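Putative uncharacterized protein (Enterobacter cloacae, PDB 4HFK) binds the type VI secretion amidase effector Tae4 as its immunity protein, Tai4, and inhibits it. Local coordinates at the interface of chains B and A. Coordinates in Å, arbitrary orientation; residue numbers count along the deposited sequence, not the author numbering. Chains: chain A, Putative uncharacterized protein; chain B, Putative cytoplasmic protein.

The interface of chains B and A. Residues chain B 52-54; chain A 18, 22, 38, 55, 59.
The guanidinium of A:Arg22 lies flat under B:Ile54: CG1 of the isoleucine sits over the centre of one face, 3.7 Å above the plane, and the two side chains cross at about a right angle. At the guanidinium's edge, in its plane, come the carbonyl oxygen of B:Ala52 and the carboxylate carbon of A:Asp59. The indole of A:Trp18 takes CD1 of A:Phe55 over the centre of one face, while water 1 stands at its edge, in plane with the ring. Here the helical immunity protein Tai4 (chain A) meets a loop of the amidase effector Tae4 (chain B) that follows helix 44-51.

A:Arg22 points its two terminal nitrogens end-on at one atom. NH2 donates to O of B:Ala52 at 2.6 Å and makes the straighter of the two bonds. NH1 reaches the same oxygen at 3.0 Å, with more bend. Both arrive from the same face of the carbonyl, tilted 29° from its plane. CG of the arginine is anti to the backbone N (chi1 178°), and a bend at chi2 helps bring the head group from helix 11-27 to this loop. A:Asp59, on helix 52-66, brings its carboxylate to the guanidinium edge and may help to hold the head group, but its bonds to NH2 are weak and the modelled NE–OD1 contact is too short to be trusted.

B:Ile54 has its CG1 branch beside its own backbone N, and this branch touches both A:Arg22 and the indole, where CZ2 of A:Trp18 is 4.1 Å from CG1. Waters carry further polar links across the contact. Water 1 joins NE1 of A:Trp18 to O of B:Ile54, a backbone carbonyl, and also bonds to water 2. Water 2 lies 2.7 Å from O of B:Gly53 and pairs with the backbone O of A:Asp38. Water 3 connects the carboxylate OD2 of A:Asp38 to O of B:Ala52, so the carbonyl oxygen gripped by the arginine also meets a water.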
loop_
_atom_site.group_PDB
_atom_site.type_symbol
_atom_site.label_atom_id
_atom_site.label_comp_id
_atom_site.label_asym_id
_atom_site.label_seq_id
_atom_site.Cartn_x
_atom_site.Cartn_y
_atom_site.Cartn_z
ATOM N N ALA B 52 -9.882 2.092 -18.598
ATOM C CA ALA B 52 -9.170 2.741 -17.487
ATOM C C ALA B 52 -8.516 1.727 -16.554
ATOM O O ALA B 52 -7.743 2.099 -15.666
ATOM C CB ALA B 52 -10.101 3.656 -16.703
ATOM N N GLY B 53 -8.830 0.445 -16.743
ATOM C CA GLY B 53 -8.247 -0.599 -15.912
ATOM C C GLY B 53 -9.015 -0.803 -14.612
ATOM O O GLY B 53 -8.641 -1.638 -13.783
ATOM N N ILE B 54 -10.107 -0.061 -14.453
ATOM C CA ILE B 54 -10.965 -0.172 -13.268
ATOM C C ILE B 54 -11.792 -1.475 -13.236
ATOM O O ILE B 54 -11.870 -2.138 -12.196
ATOM C CB ILE B 54 -11.883 1.063 -13.139
ATOM C CG1 ILE B 54 -11.037 2.325 -12.915
ATOM C CG2 ILE B 54 -12.905 0.879 -11.991
ATOM C CD1 ILE B 54 -11.850 3.617 -12.813
ATOM N N TRP A 18 -8.449 0.449 -2.367
ATOM C CA TRP A 18 -8.640 0.595 -3.805
ATOM C C TRP A 18 -7.838 1.786 -4.326
ATOM O O TRP A 18 -7.061 1.658 -5.286
ATOM C CB TRP A 18 -10.120 0.756 -4.181
ATOM C CG TRP A 18 -10.318 0.860 -5.693
ATOM C CD1 TRP A 18 -10.448 -0.178 -6.583
ATOM C CD2 TRP A 18 -10.372 2.067 -6.477
ATOM N NE1 TRP A 18 -10.599 0.313 -7.869
ATOM C CE2 TRP A 18 -10.559 1.682 -7.829
ATOM C CE3 TRP A 18 -10.310 3.430 -6.167
ATOM C CZ2 TRP A 18 -10.661 2.619 -8.868
ATOM C CZ3 TRP A 18 -10.422 4.357 -7.197
ATOM C CH2 TRP A 18 -10.596 3.942 -8.534
ATOM N N ARG A 22 -4.539 1.417 -6.736
ATOM C CA ARG A 22 -4.617 2.063 -8.037
ATOM C C ARG A 22 -3.529 3.139 -8.216
ATOM O O ARG A 22 -2.960 3.288 -9.306
ATOM C CB ARG A 22 -6.005 2.655 -8.242
ATOM C CG ARG A 22 -6.145 3.373 -9.547
ATOM C CD ARG A 22 -7.478 3.059 -10.192
ATOM N NE ARG A 22 -7.610 3.763 -11.462
ATOM C CZ ARG A 22 -7.470 3.182 -12.649
ATOM N NH1 ARG A 22 -7.215 1.880 -12.729
ATOM N NH2 ARG A 22 -7.606 3.903 -13.751
ATOM N N ASP A 38 -3.332 -3.327 -10.327
ATOM C CA ASP A 38 -4.683 -3.130 -10.856
ATOM C C ASP A 38 -5.590 -4.346 -10.617
ATOM O O ASP A 38 -6.801 -4.197 -10.434
ATOM C CB ASP A 38 -4.648 -2.785 -12.349
ATOM C CG ASP A 38 -4.078 -1.397 -12.616
ATOM O OD1 ASP A 38 -3.980 -0.581 -11.666
ATOM O OD2 ASP A 38 -3.737 -1.114 -13.787
ATOM N N PHE A 55 -15.708 5.641 -7.856
ATOM C CA PHE A 55 -14.407 5.182 -8.326
ATOM C C PHE A 55 -13.932 5.990 -9.537
ATOM O O PHE A 55 -12.740 6.317 -9.652
ATOM C CB PHE A 55 -14.481 3.682 -8.648
ATOM C CG PHE A 55 -14.794 2.828 -7.444
ATOM C CD1 PHE A 55 -13.769 2.326 -6.652
ATOM C CD2 PHE A 55 -16.109 2.549 -7.093
ATOM C CE1 PHE A 55 -14.051 1.549 -5.537
ATOM C CE2 PHE A 55 -16.395 1.776 -5.973
ATOM C CZ PHE A 55 -15.370 1.284 -5.195
ATOM N N ASP A 59 -10.584 8.328 -9.458
ATOM C CA ASP A 59 -9.482 8.164 -10.394
ATOM C C ASP A 59 -9.002 9.519 -10.914
ATOM O O ASP A 59 -7.808 9.718 -11.126
ATOM C CB ASP A 59 -9.889 7.262 -11.560
ATOM C CG ASP A 59 -8.692 6.694 -12.287
ATOM O OD1 ASP A 59 -7.931 5.920 -11.664
ATOM O OD2 ASP A 59 -8.513 7.018 -13.477
HETATM O O HOH W 1 -10.594 -1.655 -9.833
HETATM O O HOH W 2 -8.015 -1.955 -11.139
HETATM O O HOH W 3 -4.817 1.232 -15.103
#